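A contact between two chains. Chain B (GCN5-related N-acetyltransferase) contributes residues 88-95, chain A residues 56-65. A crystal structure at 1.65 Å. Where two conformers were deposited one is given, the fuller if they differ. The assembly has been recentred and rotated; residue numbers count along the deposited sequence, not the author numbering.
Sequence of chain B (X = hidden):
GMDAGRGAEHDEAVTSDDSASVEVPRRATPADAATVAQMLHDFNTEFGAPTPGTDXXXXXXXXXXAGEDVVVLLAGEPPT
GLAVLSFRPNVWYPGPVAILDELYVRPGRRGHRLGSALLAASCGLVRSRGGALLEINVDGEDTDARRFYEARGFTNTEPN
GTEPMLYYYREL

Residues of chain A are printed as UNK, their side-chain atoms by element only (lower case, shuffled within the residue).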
ATOM      1  N   ARG B  88      -2.479   1.039   7.207  1.00 24.44           N
ATOM      2  CA  ARG B  88      -3.555   0.063   6.968  1.00 25.07           C
ATOM      3  C   ARG B  88      -3.285  -1.181   7.773  1.00 24.47           C
ATOM      4  O   ARG B  88      -2.140  -1.437   8.147  1.00 23.33           O
ATOM      5  CB  ARG B  88      -3.593  -0.321   5.457  1.00 24.33           C
ATOM      6  CG  ARG B  88      -2.366  -1.108   4.996  1.00 27.10           C
ATOM      7  CD  ARG B  88      -2.302  -1.187   3.459  1.00 28.59           C
ATOM      8  NE  ARG B  88      -1.363  -2.221   3.070  1.00 25.27           N
ATOM      9  CZ  ARG B  88      -0.066  -2.033   2.828  1.00 26.27           C
ATOM     10  NH1 ARG B  88       0.476  -0.850   2.977  1.00 25.19           N
ATOM     11  NH2 ARG B  88       0.711  -3.054   2.505  1.00 27.69           N
ATOM     12  N   PRO B  89      -4.305  -2.013   8.058  1.00 25.21           N
ATOM     13  CA  PRO B  89      -4.071  -3.294   8.695  1.00 22.67           C
ATOM     14  C   PRO B  89      -3.568  -4.333   7.698  1.00 24.00           C
ATOM     15  O   PRO B  89      -3.637  -4.100   6.496  1.00 24.98           O
ATOM     16  CB  PRO B  89      -5.456  -3.686   9.259  1.00 24.16           C
ATOM     17  CG  PRO B  89      -6.368  -2.578   8.933  1.00 25.95           C
ATOM     18  CD  PRO B  89      -5.728  -1.816   7.801  1.00 26.04           C
ATOM     19  N   ASN B  90      -3.061  -5.453   8.231  1.00 24.23           N
ATOM     20  CA  ASN B  90      -2.516  -6.524   7.415  1.00 21.82           C
ATOM     21  C   ASN B  90      -2.708  -7.833   8.156  1.00 21.83           C
ATOM     22  O   ASN B  90      -2.564  -7.859   9.369  1.00 26.49           O
ATOM     23  CB  ASN B  90      -1.032  -6.199   7.124  1.00 25.79           C
ATOM     24  CG  ASN B  90      -0.398  -7.134   6.134  1.00 25.59           C
ATOM     25  OD1 ASN B  90      -0.259  -6.808   4.951  1.00 29.77           O
ATOM     26  ND2 ASN B  90      -0.041  -8.291   6.595  1.00 22.43           N
ATOM     27  N   VAL B  91      -3.074  -8.906   7.452  1.00 22.87           N
ATOM     28  CA  VAL B  91      -3.354 -10.205   8.123  1.00 22.19           C
ATOM     29  C   VAL B  91      -2.145 -10.781   8.869  1.00 23.93           C
ATOM     30  O   VAL B  91      -2.298 -11.560   9.804  1.00 23.48           O
ATOM     31  CB  VAL B  91      -3.979 -11.264   7.201  1.00 22.80           C
ATOM     32  CG1 VAL B  91      -5.294 -10.767   6.587  1.00 25.42           C
ATOM     33  CG2 VAL B  91      -2.962 -11.735   6.098  1.00 24.03           C
ATOM     34  N   TRP B  92      -0.923 -10.390   8.461  1.00 24.91           N
ATOM     35  CA  TRP B  92       0.316 -11.001   8.963  1.00 21.32           C
ATOM     36  C   TRP B  92       0.951 -10.257  10.128  1.00 26.34           C
ATOM     37  O   TRP B  92       1.914 -10.738  10.714  1.00 29.57           O
ATOM     38  CB  TRP B  92       1.371 -11.185   7.866  1.00 21.62           C
ATOM     39  CG  TRP B  92       0.882 -11.954   6.694  1.00 21.34           C
ATOM     40  CD1 TRP B  92       0.661 -11.448   5.506  1.00 23.74           C
ATOM     41  CD2 TRP B  92       0.503 -13.342   6.620  1.00 20.11           C
ATOM     42  NE1 TRP B  92       0.208 -12.387   4.652  1.00 28.65           N
ATOM     43  CE2 TRP B  92       0.112 -13.573   5.292  1.00 22.90           C
ATOM     44  CE3 TRP B  92       0.515 -14.408   7.505  1.00 21.83           C
ATOM     45  CZ2 TRP B  92      -0.343 -14.789   4.858  1.00 23.07           C
ATOM     46  CZ3 TRP B  92       0.064 -15.598   7.067  1.00 23.23           C
ATOM     47  CH2 TRP B  92      -0.327 -15.782   5.741  1.00 24.75           C
ATOM     48  N   TYR B  93       0.451  -9.081  10.458  1.00 28.14           N
ATOM     49  CA  TYR B  93       1.089  -8.260  11.503  1.00 26.86           C
ATOM     50  C   TYR B  93       0.052  -7.820  12.542  1.00 24.86           C
ATOM     51  O   TYR B  93      -1.103  -7.566  12.210  1.00 25.93           O
ATOM     52  CB  TYR B  93       1.708  -6.976  10.922  1.00 28.85           C
ATOM     53  CG  TYR B  93       2.814  -7.190   9.920  1.00 34.23           C
ATOM     54  CD1 TYR B  93       4.132  -7.309  10.334  1.00 39.25           C
ATOM     55  CD2 TYR B  93       2.548  -7.243   8.572  1.00 30.66           C
ATOM     56  CE1 TYR B  93       5.166  -7.474   9.404  1.00 38.36           C
ATOM     57  CE2 TYR B  93       3.561  -7.443   7.636  1.00 35.54           C
ATOM     58  CZ  TYR B  93       4.866  -7.557   8.057  1.00 43.08           C
ATOM     59  OH  TYR B  93       5.891  -7.754   7.151  1.00 48.71           O
ATOM     60  N   PRO B  94       0.496  -7.670  13.808  1.00 25.65           N
ATOM     61  CA  PRO B  94      -0.379  -7.108  14.819  1.00 26.45           C
ATOM     62  C   PRO B  94      -0.584  -5.600  14.674  1.00 26.12           C
ATOM     63  O   PRO B  94      -1.631  -5.098  15.054  1.00 31.16           O
ATOM     64  CB  PRO B  94       0.329  -7.455  16.146  1.00 29.04           C
ATOM     65  CG  PRO B  94       1.710  -7.684  15.809  1.00 30.64           C
ATOM     66  CD  PRO B  94       1.803  -8.076  14.347  1.00 29.11           C
ATOM     67  N   GLY B  95       0.401  -4.910  14.116  1.00 26.52           N
ATOM     68  CA  GLY B  95       0.314  -3.470  13.920  1.00 26.66           C
ATOM     69  C   GLY B  95       0.047  -3.105  12.471  1.00 27.80           C
ATOM     70  O   GLY B  95      -0.022  -3.994  11.609  1.00 28.78           O
TER
ATOM     71  N   UNK A  56      -3.475 -17.215  16.512  1.00 28.77           N
ATOM     72  CA  UNK A  56      -3.144 -15.801  16.280  1.00 28.87           C
ATOM     73  C   UNK A  56      -3.875 -15.228  15.059  1.00 28.20           C
ATOM     74  O   UNK A  56      -4.480 -14.113  15.123  1.00 27.43           O
ATOM     75  c   UNK A  56      -1.638 -15.573  16.134  1.00 28.90           C
ATOM     76  o   UNK A  56       1.009 -14.727  16.132  1.00 42.13           O
ATOM     77  o   UNK A  56       0.574 -12.935  14.861  1.00 44.96           O
ATOM     78  c   UNK A  56       0.220 -13.910  15.622  1.00 38.37           C
ATOM     79  c   UNK A  56      -1.273 -14.132  15.877  1.00 32.30           C
ATOM     80  N   UNK A  57      -3.827 -15.974  13.958  1.00 28.22           N
ATOM     81  CA  UNK A  57      -4.460 -15.522  12.703  1.00 28.67           C
ATOM     82  C   UNK A  57      -5.965 -15.416  12.888  1.00 27.19           C
ATOM     83  O   UNK A  57      -6.571 -14.427  12.457  1.00 24.37           O
ATOM     84  c   UNK A  57      -2.507 -17.560  10.027  1.00 25.81           C
ATOM     85  c   UNK A  57      -2.392 -15.098  10.299  1.00 27.67           C
ATOM     86  c   UNK A  57      -2.703 -16.429  10.983  1.00 28.48           C
ATOM     87  c   UNK A  57      -4.126 -16.476  11.519  1.00 26.92           C
ATOM     88  N   UNK A  58      -6.571 -16.441  13.466  1.00 27.36           N
ATOM     89  CA  UNK A  58      -8.032 -16.446  13.703  1.00 26.32           C
ATOM     90  C   UNK A  58      -8.474 -15.259  14.568  1.00 27.18           C
ATOM     91  O   UNK A  58      -9.468 -14.653  14.289  1.00 26.33           O
ATOM     92  c   UNK A  58      -8.503 -17.748  14.315  1.00 30.08           C
ATOM     93  N   UNK A  59      -7.717 -14.974  15.624  1.00 25.58           N
ATOM     94  CA  UNK A  59      -8.006 -13.857  16.518  1.00 27.75           C
ATOM     95  C   UNK A  59      -7.920 -12.529  15.743  1.00 27.11           C
ATOM     96  O   UNK A  59      -8.855 -11.687  15.824  1.00 26.68           O
ATOM     97  c   UNK A  59      -7.041 -13.859  17.710  1.00 32.14           C
ATOM     98  o   UNK A  59      -7.180 -12.640  18.415  1.00 38.11           O
ATOM     99  N   UNK A  60      -6.852 -12.355  14.954  1.00 26.74           N
ATOM    100  CA  UNK A  60      -6.710 -11.161  14.150  1.00 25.05           C
ATOM    101  C   UNK A  60      -7.849 -11.038  13.146  1.00 24.60           C
ATOM    102  O   UNK A  60      -8.438  -9.980  12.953  1.00 25.49           O
ATOM    103  n   UNK A  60      -0.992 -11.785  12.441  1.00 36.93           N
ATOM    104  c   UNK A  60      -5.382 -11.122  13.421  1.00 26.93           C
ATOM    105  n   UNK A  60      -1.405 -10.612  14.341  1.00 37.83           N
ATOM    106  n   UNK A  60      -2.775 -10.374  12.421  1.00 49.50           N
ATOM    107  c   UNK A  60      -5.126  -9.845  12.709  1.00 33.10           C
ATOM    108  c   UNK A  60      -1.741 -10.916  13.087  1.00 35.58           C
ATOM    109  c   UNK A  60      -3.713  -9.394  12.911  1.00 42.50           C
ATOM    110  N   UNK A  61      -8.170 -12.151  12.503  1.00 25.99           N
ATOM    111  CA  UNK A  61      -9.219 -12.134  11.496  1.00 25.53           C
ATOM    112  C   UNK A  61     -10.629 -11.881  12.067  1.00 24.38           C
ATOM    113  O   UNK A  61     -11.453 -11.309  11.383  1.00 24.59           O
ATOM    114  c   UNK A  61      -9.203 -13.435  10.714  1.00 25.92           C
ATOM    115  c   UNK A  61      -8.367 -12.708   8.397  1.00 25.30           C
ATOM    116  c   UNK A  61      -8.078 -13.510   9.684  1.00 25.65           C
ATOM    117  c   UNK A  61      -7.850 -14.965   9.443  1.00 27.72           C
ATOM    118  N   UNK A  62     -10.878 -12.289  13.306  0.50 23.79           N
ATOM    119  CA  UNK A  62     -12.157 -12.014  13.963  0.50 25.56           C
ATOM    120  C   UNK A  62     -12.317 -10.522  14.156  0.50 24.80           C
ATOM    121  O   UNK A  62     -13.445 -10.017  14.293  0.50 24.17           O
ATOM    122  c   UNK A  62     -12.251 -12.738  15.301  0.50 26.90           C
ATOM    123  o   UNK A  62     -12.463 -14.107  15.079  0.50 30.16           O
ATOM    124  N   UNK A  63     -11.186  -9.822  14.183  0.50 24.62           N
ATOM    125  CA  UNK A  63     -11.193  -8.370  14.146  0.50 26.68           C
ATOM    126  C   UNK A  63     -11.383  -7.826  12.735  0.50 26.81           C
ATOM    127  O   UNK A  63     -12.345  -7.139  12.450  0.50 24.81           O
ATOM    128  c   UNK A  63      -9.918  -7.782  14.753  0.50 28.44           C
ATOM    129  n   UNK A  63     -10.698  -4.383  15.843  0.50 30.63           N
ATOM    130  c   UNK A  63     -10.894  -5.736  15.962  0.50 33.21           C
ATOM    131  c   UNK A  63     -10.064  -6.340  15.084  0.50 29.11           C
ATOM    132  n   UNK A  63      -9.374  -5.329  14.442  0.50 38.77           N
ATOM    133  c   UNK A  63      -9.751  -4.166  14.948  0.50 30.71           C
ATOM    134  N   UNK A  64     -10.455  -8.153  11.844  1.00 25.86           N
ATOM    135  CA  UNK A  64     -10.440  -7.601  10.499  1.00 23.98           C
ATOM    136  C   UNK A  64     -11.719  -7.873   9.711  1.00 22.36           C
ATOM    137  O   UNK A  64     -12.215  -6.971   9.001  1.00 24.74           O
ATOM    138  c   UNK A  64      -9.200  -8.120   9.762  1.00 23.56           C
ATOM    139  c   UNK A  64      -7.769  -6.167  10.340  1.00 29.26           C
ATOM    140  c   UNK A  64      -6.714  -8.335   9.567  1.00 28.59           C
ATOM    141  c   UNK A  64      -7.882  -7.681  10.324  1.00 26.43           C
ATOM    142  N   UNK A  65     -12.216  -9.106   9.786  1.00 21.84           N
ATOM    143  CA  UNK A  65     -13.394  -9.502   9.022  1.00 22.63           C
ATOM    144  C   UNK A  65     -14.690  -8.782   9.513  1.00 23.77           C
ATOM    145  O   UNK A  65     -15.681  -8.746   8.793  1.00 25.20           O
ATOM    146  c   UNK A  65     -12.714 -13.358   8.523  1.00 24.08           C
ATOM    147  c   UNK A  65     -12.463 -11.858   8.422  1.00 23.01           C
ATOM    148  c   UNK A  65     -13.556 -11.026   9.077  1.00 23.25           C
ATOM    149  c   UNK A  65     -12.303 -11.428   6.943  1.00 26.26           C
TER

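Position 56 of chain A carries three side-chain carbons, the third bearing two oxygens. It buries almost nothing against the B stretch. That is a carboxylate on a two-carbon arm, so the residue is A:Glu56.

Position 57 has four carbons, forked at the second. Its CA-to-CB bond points sideways, but the end of the side chain comes nearer. One terminal carbon lies near B:Val91 O and the ring of B:Trp92. This is A:Leu57; A:Leu57 CD2 is 3.6 Å from B:Val91 O and 4.1 Å from B:Trp92 CZ3.

Position 58 has one carbon and is out of reach of the B stretch. It is A:Ala58.

Position 59 has one carbon followed by one oxygen, also out of reach. It is A:Ser59.

Position 60 has three carbons, a nitrogen, then a carbon with two more nitrogens. This planar end is a guanidinium, and it reaches the turn of chain B. The residue is A:Arg60. Two of its nitrogens donate hydrogen bonds to B:Val91 O, A:Arg60 NE at 2.9 Å and A:Arg60 NH2 at 3.0 Å. The acceptor sits at the edge of the guanidinium, near its plane. B:Tyr93 O and B:Pro94 N lie over one face. A salt bridge from A:Arg60 NH1 to A:Glu56 OE2, 3.1 Å, ties the group to its own helix.

Position 61 has four carbons, forked at the second, with one end near the side chain of B:Val91. It is A:Leu61; A:Leu61 CD2 is 4.1 Å from B:Val91 CG1.

Position 62 has one carbon and one oxygen, and does not reach the B stretch. It is A:Ser62, and A:Ser62 OG donates to A:Ala58 O at 3.1 Å.

Position 63 has one carbon, then a five-membered ring of three carbons and two nitrogens. It stays clear of the B stretch. The ring is an imidazole, so A:His63.

Position 64 again has four carbons, forked at the second. Its CA-to-CB bond points toward the B stretch, and its ends meet B:Pro89 and B:Val91. It is A:Leu64. A:Leu64 CD2 is 3.6 Å from B:Pro89 CB, and A:Leu64 CD1 is 4.1 Å from B:Val91 CG1.

Position 65 has the same forked four-carbon pattern but is out of reach. It is A:Leu65.

The contact joins a helix to a type I turn, B:Asn90 to B:Tyr93. Three leucines on the helix pack against B:Pro89, B:Val91 and B:Trp92. Between two copies of one protein, A:Arg60 adds the polar link, using two donors on one backbone carbonyl.

Chain A 56-65: ELASRLSHLL
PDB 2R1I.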